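Local coordinates for protein uridylate kinase (Archaeoglobus fulgidus, PDB 2IJ9) that probably catalyses the reversible, ATP-dependent phosphorylation of UMP to UDP on the de novo pathway to CTP, at residues K2-L7 / D130-A135; V35-G40 / V104-G109; K194-L199 / E212-V217. The protein carries 1 engineered substitution. All blocks are in the same frame, centred on the assembly; numbering follows the deposited sequence.

Contact 1 of 3, residues K2-L7 / D130-A135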
ATOM      1  N   LYS B   2     -14.643   6.588 -30.869  1.00 95.32           N
ATOM      2  CA  LYS B   2     -13.588   5.637 -30.528  1.00 88.99           C
ATOM      3  C   LYS B   2     -12.632   6.329 -29.573  1.00 95.07           C
ATOM      4  O   LYS B   2     -11.803   7.148 -29.987  1.00 99.37           O
ATOM      5  CB  LYS B   2     -12.835   5.160 -31.766  1.00 85.94           C
ATOM      6  CG  LYS B   2     -13.239   3.793 -32.275  1.00 86.36           C
ATOM      7  CD  LYS B   2     -12.512   3.517 -33.580  1.00104.00           C
ATOM      8  CE  LYS B   2     -12.614   2.065 -33.983  1.00102.03           C
ATOM      9  NZ  LYS B   2     -11.902   1.831 -35.259  1.00116.55           N
ATOM     10  N   VAL B   3     -12.752   6.007 -28.291  1.00 91.38           N
ATOM     11  CA  VAL B   3     -11.914   6.641 -27.280  1.00 79.75           C
ATOM     12  C   VAL B   3     -10.783   5.738 -26.829  1.00 74.37           C
ATOM     13  O   VAL B   3     -11.018   4.571 -26.459  1.00 81.17           O
ATOM     14  CB  VAL B   3     -12.718   6.985 -26.023  1.00 81.78           C
ATOM     15  CG1 VAL B   3     -11.870   7.823 -25.071  1.00 81.02           C
ATOM     16  CG2 VAL B   3     -13.997   7.709 -26.391  1.00 83.10           C
ATOM     17  N   VAL B   4      -9.564   6.277 -26.864  1.00 58.70           N
ATOM     18  CA  VAL B   4      -8.461   5.685 -26.108  1.00 66.49           C
ATOM     19  C   VAL B   4      -8.265   6.520 -24.848  1.00 78.62           C
ATOM     20  O   VAL B   4      -7.990   7.722 -24.928  1.00 91.71           O
ATOM     21  CB  VAL B   4      -7.125   5.643 -26.911  1.00 66.93           C
ATOM     22  CG1 VAL B   4      -5.964   5.088 -26.055  1.00 49.69           C
ATOM     23  CG2 VAL B   4      -7.286   4.819 -28.160  1.00 58.45           C
ATOM     24  N   LEU B   5      -8.427   5.885 -23.690  1.00 73.18           N
ATOM     25  CA  LEU B   5      -8.164   6.532 -22.410  1.00 62.19           C
ATOM     26  C   LEU B   5      -6.866   6.012 -21.827  1.00 60.70           C
ATOM     27  O   LEU B   5      -6.598   4.805 -21.843  1.00 70.26           O
ATOM     28  CB  LEU B   5      -9.307   6.263 -21.432  1.00 45.53           C
ATOM     29  CG  LEU B   5      -9.155   6.797 -20.011  1.00 70.33           C
ATOM     30  CD1 LEU B   5      -8.953   8.290 -20.068  1.00 70.17           C
ATOM     31  CD2 LEU B   5     -10.372   6.421 -19.157  1.00 59.42           C
ATOM     32  N   SER B   6      -6.069   6.920 -21.292  1.00 62.09           N
ATOM     33  CA  SER B   6      -4.825   6.514 -20.658  1.00 78.71           C
ATOM     34  C   SER B   6      -4.858   6.825 -19.160  1.00 86.15           C
ATOM     35  O   SER B   6      -4.938   7.983 -18.761  1.00101.69           O
ATOM     36  CB  SER B   6      -3.636   7.211 -21.331  1.00 74.17           C
ATOM     37  OG  SER B   6      -2.461   6.418 -21.268  1.00 76.05           O
ATOM     38  N   LEU B   7      -4.809   5.783 -18.337  1.00 69.87           N
ATOM     39  CA  LEU B   7      -4.682   5.949 -16.906  1.00 56.11           C
ATOM     40  C   LEU B   7      -3.268   5.585 -16.481  1.00 67.39           C
ATOM     41  O   LEU B   7      -2.892   4.421 -16.511  1.00 76.54           O
ATOM     42  CB  LEU B   7      -5.688   5.062 -16.193  1.00 58.09           C
ATOM     43  CG  LEU B   7      -7.143   5.334 -16.535  1.00 48.99           C
ATOM     44  CD1 LEU B   7      -7.954   4.117 -16.201  1.00 61.37           C
ATOM     45  CD2 LEU B   7      -7.633   6.536 -15.743  1.00 76.57           C
ATOM     46  N   ASP B 130     -10.854   8.092 -32.510  1.00 86.99           N
ATOM     47  CA  ASP B 130     -11.475   9.411 -32.644  1.00 82.47           C
ATOM     48  C   ASP B 130     -10.868  10.416 -31.677  1.00 89.84           C
ATOM     49  O   ASP B 130     -10.722  11.596 -32.009  1.00 95.94           O
ATOM     50  CB  ASP B 130     -12.979   9.323 -32.394  1.00 85.91           C
ATOM     51  CG  ASP B 130     -13.695   8.531 -33.458  1.00 88.90           C
ATOM     52  OD1 ASP B 130     -14.679   7.847 -33.122  1.00128.19           O
ATOM     53  OD2 ASP B 130     -13.274   8.586 -34.632  1.00124.82           O
ATOM     54  N   VAL B 131     -10.515   9.940 -30.484  1.00 85.99           N
ATOM     55  CA  VAL B 131      -9.976  10.807 -29.447  1.00 81.38           C
ATOM     56  C   VAL B 131      -9.079  10.040 -28.477  1.00 84.32           C
ATOM     57  O   VAL B 131      -9.459   8.983 -27.942  1.00 84.33           O
ATOM     58  CB  VAL B 131     -11.120  11.607 -28.702  1.00 82.61           C
ATOM     59  CG1 VAL B 131     -12.157  10.666 -28.054  1.00 82.85           C
ATOM     60  CG2 VAL B 131     -10.551  12.605 -27.703  1.00 64.38           C
ATOM     61  N   PHE B 132      -7.875  10.577 -28.285  1.00 82.38           N
ATOM     62  CA  PHE B 132      -6.940  10.068 -27.289  1.00 81.84           C
ATOM     63  C   PHE B 132      -6.958  10.922 -26.019  1.00 85.57           C
ATOM     64  O   PHE B 132      -6.418  12.021 -26.000  1.00 97.67           O
ATOM     65  CB  PHE B 132      -5.529  10.025 -27.869  1.00 61.95           C
ATOM     66  CG  PHE B 132      -4.473   9.580 -26.891  1.00 77.38           C
ATOM     67  CD1 PHE B 132      -4.781   8.729 -25.828  1.00 56.31           C
ATOM     68  CD2 PHE B 132      -3.154   9.984 -27.062  1.00 80.00           C
ATOM     69  CE1 PHE B 132      -3.802   8.330 -24.937  1.00108.51           C
ATOM     70  CE2 PHE B 132      -2.164   9.573 -26.181  1.00 99.93           C
ATOM     71  CZ  PHE B 132      -2.487   8.742 -25.120  1.00 84.53           C
ATOM     72  N   ILE B 133      -7.555  10.390 -24.956  1.00 82.54           N
ATOM     73  CA  ILE B 133      -7.638  11.086 -23.679  1.00 68.19           C
ATOM     74  C   ILE B 133      -6.566  10.588 -22.699  1.00 68.28           C
ATOM     75  O   ILE B 133      -6.626   9.464 -22.184  1.00 70.05           O
ATOM     76  CB  ILE B 133      -9.041  10.941 -23.075  1.00 73.00           C
ATOM     77  CG1 ILE B 133     -10.087  11.386 -24.097  1.00 70.05           C
ATOM     78  CG2 ILE B 133      -9.155  11.746 -21.783  1.00 67.08           C
ATOM     79  CD1 ILE B 133     -11.500  11.249 -23.613  1.00 85.03           C
ATOM     80  N   ASN B 134      -5.579  11.441 -22.456  1.00 62.85           N
ATOM     81  CA  ASN B 134      -4.452  11.096 -21.596  1.00 71.16           C
ATOM     82  C   ASN B 134      -4.635  11.608 -20.144  1.00 75.80           C
ATOM     83  O   ASN B 134      -4.209  12.720 -19.800  1.00 84.49           O
ATOM     84  CB  ASN B 134      -3.145  11.613 -22.219  1.00 50.01           C
ATOM     85  CG  ASN B 134      -1.929  11.147 -21.474  1.00 91.85           C
ATOM     86  OD1 ASN B 134      -1.912  10.052 -20.898  1.00122.57           O
ATOM     87  ND2 ASN B 134      -0.894  11.973 -21.475  1.00109.32           N
ATOM     88  N   ALA B 135      -5.271  10.789 -19.305  1.00 73.33           N
ATOM     89  CA  ALA B 135      -5.600  11.175 -17.935  1.00 62.64           C
ATOM     90  C   ALA B 135      -4.404  11.057 -17.002  1.00 74.85           C
ATOM     91  O   ALA B 135      -4.111   9.972 -16.492  1.00 87.48           O
ATOM     92  CB  ALA B 135      -6.732  10.334 -17.422  1.00 53.34           C
TER
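Phe132 presents one edge of its ring to Val4 and Ser6. Its CG lies anti to the backbone N. At the ring edge CD1 meets Val4 CG1 at 3.8 Å, the two side chains crossing at a slant. The next ring atom, CE1, lies 3.8 Å from CB of Ser6. Val4 O also sits at this edge, in the ring plane and 3.5 Å from Phe132 CD1. Ala120 of helix 117-126 touches Val4, Ser6 and Phe132 on this face. Ser6 OG makes a weak hydrogen bond to the backbone O of Thr116, a residue predicted to bind UMP.

The strands run parallel, with 13° between their directions. They are neighbours in the middle of the sheet of the amino acid kinase fold, which has helices on both faces. Backbone bonds join them in parallel register, including Val4 N to Val131 O and Ile133 N to Val4 O.

On the other face, Val3 and Val131 lie side by side and point the same way, with Val3 CG2 against Val131 CG1. Ile133 CG1 is anti to its carbonyl carbon (chi1 -53°), and the CD1 beyond it reaches Val3 CG1 at 3.7 Å. Leu5 CD1 packs on Ile133 CG2 at 3.9 Å and on Ala135 CB at 4.0 Å. Helix 202-209 covers Leu5, Ile133 and Ala135 here. At the start of the pair, Lys2 N donates to Asp130 OD1 over 2.6 Å. It meets the anti side of the carboxylate, 33° out of its plane. The ammonium group of Lys2 instead bonds the backbone O of Ile127.

Contact 2 of 3, residues V35-G40 / V104-G109; sequences VFVVVG and VVVMGG
Val39 and Val106 cross at about a right angle and meet through their CG1 methyls, 3.8 Å apart. Val106 CG1 is anti to its backbone N. The second methyl of Val106, CG2, turns to Val37 and lies 4.0 Å from its CB. Val106 therefore touches two valines of the neighbouring strand, one with each branch. Further back, Val104 CG2 rests on CB of Val35 at 3.7 Å. Helix 59-80 covers Val37, Val39 and Val106, and helix 16-32 covers Val35 and Val104.

The two strands are parallel, and 104-107 is the outermost strand on this side of the sheet within the chain. All that joins them in sequence is helix and loop, as expected of the alpha/beta amino acid kinase fold. Backbone bonds hold the register, among them Val37 N to Val105 O and Met107 N to Val37 O.

On the opposite face, Val38 and Met107 lie side by side and point the same way. Met107 CG sits between its backbone N and carbonyl carbon (chi1 64°), where it packs on Val38 CG2 at 4.0 Å. Val38 CG1 turns to the backbone O of Gly108, 3.7 Å away. The Phe36 ring approaches Val105 obliquely, with CD1 4.3 Å from its CB. Helix 117-126 touches Phe36 and Met107 through Leu123, and Val38 through Thr119 and Ala120. Both segments run into predicted nucleotide sites: Gly41 for UMP and Gly42 for ATP follow Gly40, and the UMP-binding run begins at Thr110, just past Gly109.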
ATOM      1  N   VAL B  35     -14.681   2.269 -26.081  1.00 88.86           N
ATOM      2  CA  VAL B  35     -13.605   2.684 -25.186  1.00 81.27           C
ATOM      3  C   VAL B  35     -12.485   1.653 -25.068  1.00 84.83           C
ATOM      4  O   VAL B  35     -12.713   0.471 -24.777  1.00 79.56           O
ATOM      5  CB  VAL B  35     -14.121   2.970 -23.748  1.00 89.58           C
ATOM      6  CG1 VAL B  35     -12.991   3.527 -22.871  1.00 71.21           C
ATOM      7  CG2 VAL B  35     -15.331   3.910 -23.757  1.00 74.70           C
ATOM      8  N   PHE B  36     -11.267   2.122 -25.286  1.00 77.12           N
ATOM      9  CA  PHE B  36     -10.094   1.352 -24.953  1.00 67.57           C
ATOM     10  C   PHE B  36      -9.453   2.004 -23.743  1.00 69.69           C
ATOM     11  O   PHE B  36      -9.369   3.232 -23.666  1.00 85.88           O
ATOM     12  CB  PHE B  36      -9.120   1.365 -26.125  1.00 85.32           C
ATOM     13  CG  PHE B  36      -9.626   0.640 -27.345  1.00105.05           C
ATOM     14  CD1 PHE B  36      -9.007  -0.529 -27.780  1.00 95.26           C
ATOM     15  CD2 PHE B  36     -10.718   1.130 -28.059  1.00 97.79           C
ATOM     16  CE1 PHE B  36      -9.472  -1.191 -28.896  1.00106.66           C
ATOM     17  CE2 PHE B  36     -11.184   0.472 -29.168  1.00 78.79           C
ATOM     18  CZ  PHE B  36     -10.556  -0.685 -29.591  1.00 92.74           C
ATOM     19  N   VAL B  37      -9.015   1.190 -22.789  1.00 66.53           N
ATOM     20  CA  VAL B  37      -8.322   1.694 -21.608  1.00 63.72           C
ATOM     21  C   VAL B  37      -6.931   1.081 -21.468  1.00 64.12           C
ATOM     22  O   VAL B  37      -6.776  -0.140 -21.473  1.00 62.18           O
ATOM     23  CB  VAL B  37      -9.096   1.386 -20.331  1.00 57.94           C
ATOM     24  CG1 VAL B  37      -8.365   1.983 -19.150  1.00 80.90           C
ATOM     25  CG2 VAL B  37     -10.509   1.945 -20.400  1.00 73.33           C
ATOM     26  N   VAL B  38      -5.924   1.934 -21.341  1.00 58.50           N
ATOM     27  CA  VAL B  38      -4.568   1.478 -21.064  1.00 62.61           C
ATOM     28  C   VAL B  38      -4.089   1.898 -19.656  1.00 72.27           C
ATOM     29  O   VAL B  38      -3.753   3.061 -19.411  1.00 82.48           O
ATOM     30  CB  VAL B  38      -3.581   2.018 -22.106  1.00 60.69           C
ATOM     31  CG1 VAL B  38      -2.170   1.444 -21.872  1.00 61.86           C
ATOM     32  CG2 VAL B  38      -4.084   1.720 -23.504  1.00 55.23           C
ATOM     33  N   VAL B  39      -4.042   0.943 -18.739  1.00 61.26           N
ATOM     34  CA  VAL B  39      -3.586   1.219 -17.391  1.00 58.85           C
ATOM     35  C   VAL B  39      -2.059   1.075 -17.269  1.00 64.90           C
ATOM     36  O   VAL B  39      -1.420   0.351 -18.025  1.00 83.35           O
ATOM     37  CB  VAL B  39      -4.272   0.297 -16.372  1.00 67.79           C
ATOM     38  CG1 VAL B  39      -5.750   0.061 -16.745  1.00 51.59           C
ATOM     39  CG2 VAL B  39      -3.540  -1.007 -16.292  1.00 75.50           C
ATOM     40  N   GLY B  40      -1.477   1.781 -16.311  1.00 66.98           N
ATOM     41  CA  GLY B  40      -0.048   1.725 -16.085  1.00 55.11           C
ATOM     42  C   GLY B  40       0.290   1.003 -14.797  1.00 70.28           C
ATOM     43  O   GLY B  40      -0.599   0.563 -14.062  1.00 69.82           O
ATOM     44  N   VAL B 104     -15.876  -2.149 -24.031  1.00 72.33           N
ATOM     45  CA  VAL B 104     -14.686  -1.728 -23.318  1.00 78.20           C
ATOM     46  C   VAL B 104     -13.601  -2.801 -23.355  1.00 71.14           C
ATOM     47  O   VAL B 104     -13.828  -3.960 -23.020  1.00 72.55           O
ATOM     48  CB  VAL B 104     -15.008  -1.251 -21.875  1.00 79.98           C
ATOM     49  CG1 VAL B 104     -13.759  -1.167 -21.024  1.00 91.34           C
ATOM     50  CG2 VAL B 104     -15.653   0.112 -21.924  1.00 87.79           C
ATOM     51  N   VAL B 105     -12.425  -2.397 -23.811  1.00 69.24           N
ATOM     52  CA  VAL B 105     -11.252  -3.229 -23.728  1.00 68.70           C
ATOM     53  C   VAL B 105     -10.252  -2.524 -22.827  1.00 67.27           C
ATOM     54  O   VAL B 105     -10.066  -1.319 -22.924  1.00 86.22           O
ATOM     55  CB  VAL B 105     -10.668  -3.501 -25.115  1.00 71.89           C
ATOM     56  CG1 VAL B 105      -9.380  -4.336 -25.015  1.00 56.19           C
ATOM     57  CG2 VAL B 105     -11.696  -4.236 -25.957  1.00 71.88           C
ATOM     58  N   VAL B 106      -9.648  -3.279 -21.920  1.00 67.09           N
ATOM     59  CA  VAL B 106      -8.698  -2.738 -20.967  1.00 60.49           C
ATOM     60  C   VAL B 106      -7.412  -3.538 -21.043  1.00 67.81           C
ATOM     61  O   VAL B 106      -7.405  -4.742 -20.778  1.00 83.52           O
ATOM     62  CB  VAL B 106      -9.225  -2.837 -19.515  1.00 58.37           C
ATOM     63  CG1 VAL B 106      -8.234  -2.221 -18.559  1.00 60.60           C
ATOM     64  CG2 VAL B 106     -10.602  -2.170 -19.370  1.00 47.20           C
ATOM     65  N   MET B 107      -6.323  -2.865 -21.384  1.00 68.82           N
ATOM     66  CA  MET B 107      -5.026  -3.530 -21.472  1.00 71.77           C
ATOM     67  C   MET B 107      -3.910  -2.890 -20.652  1.00 73.07           C
ATOM     68  O   MET B 107      -3.960  -1.707 -20.299  1.00 68.84           O
ATOM     69  CB  MET B 107      -4.574  -3.621 -22.930  1.00 69.36           C
ATOM     70  CG  MET B 107      -4.318  -2.286 -23.595  1.00 62.02           C
ATOM     71  SD  MET B 107      -4.099  -2.573 -25.342  1.00 61.37           S
ATOM     72  CE  MET B 107      -2.644  -3.597 -25.233  1.00 41.04           C
ATOM     73  N   GLY B 108      -2.881  -3.690 -20.389  1.00 79.71           N
ATOM     74  CA  GLY B 108      -1.684  -3.201 -19.728  1.00 81.07           C
ATOM     75  C   GLY B 108      -0.729  -2.722 -20.793  1.00 71.50           C
ATOM     76  O   GLY B 108      -1.154  -2.103 -21.769  1.00 74.88           O
ATOM     77  N   GLY B 109       0.558  -3.018 -20.603  1.00 77.12           N
ATOM     78  CA  GLY B 109       1.580  -2.752 -21.608  1.00 78.48           C
ATOM     79  C   GLY B 109       1.610  -3.831 -22.674  1.00 79.45           C
ATOM     80  O   GLY B 109       0.908  -4.845 -22.572  1.00 71.16           O
TER

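Contact 3 of 3, residues K194-L199 / E212-V217; sequences KTYVIL and EAVGTV
Tyr196 packs against Val214 and Val217 where strand 195-199 meets the strand beginning at Thr216. This is the only antiparallel step in the mixed amino acid kinase sheet; on its other side 195-199 runs parallel to 131-136. Helix 202-209 lies in the connection between the two segments, so the pair is not a tight hairpin.

Backbone hydrogen bonds come first. Val197 and Thr216 form a hydrogen-bonded pair: Val197 N donates to Thr216 O at 3.0 Å, and Thr216 N returns a bond to Val197 O at 3.1 Å. Tyr196 and Val217 form the adjoining non-hydrogen-bonded pair. Just before the strand, Gly215 has a positive phi (36°), a backbone shape that suits glycine.

Apolar packing centres on the Tyr196 ring. Tyr196 and Val217 lie side by side and point the same way. Val217 CG1 stands over one face of the ring, 4.2 Å from its centroid, in a CH-pi contact offset toward the rim. Val217 CG2 touches Tyr196 CE2 at 3.7 Å. Val214 crosses Tyr196 at about a right angle and brings CG2 to within 3.6 Å of CE2, approaching obliquely. Val214 also meets Ile198, whose CG2 is 3.9 Å from Val214 CB. Lys194 adds its CE, which lies 3.9 Å from Val217 CG1. Val197, across the pair from Thr216, touches Thr136, a predicted ATP-binding residue.

Polar side chains act at two places. Thr216 OG1 is hydrogen-bonded outside the contact, to Val141 N and Tyr155 O. Tyr196 CG is anti to the carbonyl carbon (chi1 -80°), and at the far end of the ring OH donates to the backbone O of Glu212 over 3.2 Å.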
ATOM      1  N   LYS B 194      -7.014  13.785 -32.332  1.00 91.97           N
ATOM      2  CA  LYS B 194      -7.345  14.768 -31.297  1.00 93.65           C
ATOM      3  C   LYS B 194      -7.051  14.223 -29.906  1.00100.32           C
ATOM      4  O   LYS B 194      -7.686  13.264 -29.451  1.00 99.15           O
ATOM      5  CB  LYS B 194      -8.812  15.188 -31.385  1.00 95.17           C
ATOM      6  CG  LYS B 194      -9.164  16.426 -30.565  1.00 79.47           C
ATOM      7  CD  LYS B 194     -10.582  16.305 -30.017  1.00 95.61           C
ATOM      8  CE  LYS B 194     -11.160  17.650 -29.566  1.00 89.54           C
ATOM      9  NZ  LYS B 194     -11.805  18.405 -30.679  1.00136.40           N
ATOM     10  N   THR B 195      -6.080  14.854 -29.250  1.00 96.72           N
ATOM     11  CA  THR B 195      -5.599  14.424 -27.942  1.00 92.28           C
ATOM     12  C   THR B 195      -6.014  15.380 -26.812  1.00 86.14           C
ATOM     13  O   THR B 195      -6.253  16.566 -27.030  1.00109.74           O
ATOM     14  CB  THR B 195      -4.064  14.189 -27.975  1.00 79.25           C
ATOM     15  OG1 THR B 195      -3.776  13.196 -28.967  1.00 84.18           O
ATOM     16  CG2 THR B 195      -3.535  13.688 -26.632  1.00100.33           C
ATOM     17  N   TYR B 196      -6.141  14.829 -25.616  1.00 76.20           N
ATOM     18  CA  TYR B 196      -6.331  15.598 -24.410  1.00 81.03           C
ATOM     19  C   TYR B 196      -5.212  15.229 -23.444  1.00 88.41           C
ATOM     20  O   TYR B 196      -4.746  14.082 -23.419  1.00 91.11           O
ATOM     21  CB  TYR B 196      -7.687  15.277 -23.789  1.00 76.87           C
ATOM     22  CG  TYR B 196      -8.836  15.986 -24.456  1.00101.92           C
ATOM     23  CD1 TYR B 196      -9.373  15.514 -25.648  1.00 93.91           C
ATOM     24  CD2 TYR B 196      -9.388  17.134 -23.891  1.00 98.12           C
ATOM     25  CE1 TYR B 196     -10.431  16.162 -26.259  1.00105.69           C
ATOM     26  CE2 TYR B 196     -10.448  17.791 -24.492  1.00110.03           C
ATOM     27  CZ  TYR B 196     -10.966  17.303 -25.676  1.00111.02           C
ATOM     28  OH  TYR B 196     -12.019  17.959 -26.276  1.00115.24           O
ATOM     29  N   VAL B 197      -4.758  16.215 -22.677  1.00 78.79           N
ATOM     30  CA  VAL B 197      -3.835  15.980 -21.573  1.00 69.88           C
ATOM     31  C   VAL B 197      -4.480  16.578 -20.322  1.00 71.56           C
ATOM     32  O   VAL B 197      -4.629  17.800 -20.221  1.00 79.75           O
ATOM     33  CB  VAL B 197      -2.467  16.628 -21.846  1.00 57.46           C
ATOM     34  CG1 VAL B 197      -1.600  16.585 -20.585  1.00 62.57           C
ATOM     35  CG2 VAL B 197      -1.779  15.913 -23.013  1.00 61.16           C
ATOM     36  N   ILE B 198      -4.906  15.731 -19.390  1.00 67.66           N
ATOM     37  CA  ILE B 198      -5.791  16.221 -18.344  1.00 81.29           C
ATOM     38  C   ILE B 198      -5.498  15.680 -16.949  1.00 87.44           C
ATOM     39  O   ILE B 198      -4.828  14.663 -16.798  1.00 96.43           O
ATOM     40  CB  ILE B 198      -7.279  15.981 -18.703  1.00 64.77           C
ATOM     41  CG1 ILE B 198      -7.559  14.483 -18.871  1.00 82.59           C
ATOM     42  CG2 ILE B 198      -7.661  16.800 -19.944  1.00 49.25           C
ATOM     43  CD1 ILE B 198      -9.033  14.112 -18.741  1.00 89.40           C
ATOM     44  N   LEU B 199      -5.990  16.382 -15.932  1.00 72.43           N
ATOM     45  CA  LEU B 199      -6.038  15.820 -14.605  1.00 80.77           C
ATOM     46  C   LEU B 199      -7.091  14.700 -14.569  1.00 84.36           C
ATOM     47  O   LEU B 199      -8.297  14.932 -14.732  1.00 80.64           O
ATOM     48  CB  LEU B 199      -6.296  16.912 -13.568  1.00 82.47           C
ATOM     49  CG  LEU B 199      -6.099  16.424 -12.134  1.00 98.43           C
ATOM     50  CD1 LEU B 199      -5.202  17.376 -11.365  1.00102.62           C
ATOM     51  CD2 LEU B 199      -7.442  16.159 -11.411  1.00 79.50           C
ATOM     52  N   GLU B 212     -14.884  19.051 -24.826  1.00105.92           N
ATOM     53  CA  GLU B 212     -14.937  20.362 -24.175  1.00103.33           C
ATOM     54  C   GLU B 212     -13.558  20.895 -23.791  1.00113.57           C
ATOM     55  O   GLU B 212     -12.532  20.251 -24.043  1.00117.13           O
ATOM     56  CB  GLU B 212     -15.829  20.294 -22.935  1.00 87.95           C
ATOM     57  CG  GLU B 212     -17.163  19.607 -23.187  1.00 88.93           C
ATOM     58  CD  GLU B 212     -18.006  19.466 -21.935  1.00116.28           C
ATOM     59  OE1 GLU B 212     -17.674  20.116 -20.914  1.00107.51           O
ATOM     60  OE2 GLU B 212     -19.004  18.705 -21.976  1.00120.22           O
ATOM     61  N   ALA B 213     -13.546  22.081 -23.182  1.00117.49           N
ATOM     62  CA  ALA B 213     -12.308  22.679 -22.693  1.00113.74           C
ATOM     63  C   ALA B 213     -11.894  22.028 -21.383  1.00108.63           C
ATOM     64  O   ALA B 213     -12.412  22.355 -20.315  1.00111.60           O
ATOM     65  CB  ALA B 213     -12.454  24.194 -22.527  1.00111.84           C
ATOM     66  N   VAL B 214     -10.983  21.068 -21.495  1.00100.83           N
ATOM     67  CA  VAL B 214     -10.276  20.513 -20.340  1.00 85.83           C
ATOM     68  C   VAL B 214      -8.787  20.454 -20.666  1.00 70.86           C
ATOM     69  O   VAL B 214      -8.387  20.339 -21.831  1.00 64.33           O
ATOM     70  CB  VAL B 214     -10.808  19.118 -19.888  1.00 72.97           C
ATOM     71  CG1 VAL B 214     -11.858  19.272 -18.822  1.00 78.97           C
ATOM     72  CG2 VAL B 214     -11.378  18.352 -21.058  1.00 89.49           C
ATOM     73  N   GLY B 215      -7.988  20.575 -19.620  1.00 59.61           N
ATOM     74  CA  GLY B 215      -6.542  20.567 -19.706  1.00 80.61           C
ATOM     75  C   GLY B 215      -5.956  21.229 -20.927  1.00 77.42           C
ATOM     76  O   GLY B 215      -6.136  22.420 -21.170  1.00 90.85           O
ATOM     77  N   THR B 216      -5.255  20.426 -21.702  1.00 73.40           N
ATOM     78  CA  THR B 216      -4.637  20.880 -22.920  1.00 79.66           C
ATOM     79  C   THR B 216      -5.216  20.042 -24.049  1.00 99.12           C
ATOM     80  O   THR B 216      -5.038  18.811 -24.083  1.00112.95           O
ATOM     81  CB  THR B 216      -3.111  20.677 -22.848  1.00 92.45           C
ATOM     82  OG1 THR B 216      -2.576  21.469 -21.771  1.00 81.53           O
ATOM     83  CG2 THR B 216      -2.431  21.044 -24.193  1.00 78.33           C
ATOM     84  N   VAL B 217      -5.934  20.701 -24.955  1.00 97.30           N
ATOM     85  CA  VAL B 217      -6.433  20.016 -26.142  1.00 88.95           C
ATOM     86  C   VAL B 217      -5.347  20.103 -27.208  1.00 89.73           C
ATOM     87  O   VAL B 217      -4.658  21.114 -27.316  1.00103.24           O
ATOM     88  CB  VAL B 217      -7.767  20.593 -26.652  1.00 75.21           C
ATOM     89  CG1 VAL B 217      -8.422  19.615 -27.629  1.00 65.55           C
ATOM     90  CG2 VAL B 217      -8.712  20.897 -25.484  1.00 82.41           C
TER

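Overall arrangement
From the N terminus, strand 2-7 comes first; it borders 34-39 on one side and pairs with 131-136 on the other, so contact 1 closes a long, mostly helical loop. Contact 2 is nested inside that loop: 35-39 pairs with 104-107 and closes a smaller one. Contact 3 follows in series, closing a short loop around helix 202-209. All three belong to one sheet. Contacts 1 and 2 join where 2-7 borders 34-39, through backbone bonds of Phe36 with Val3 and Leu5. Contacts 1 and 3 join where 131-136 borders 195-199, at Phe132 and Tyr196. Contacts 2 and 3 do not touch; their nearest atoms are about 12 Å apart.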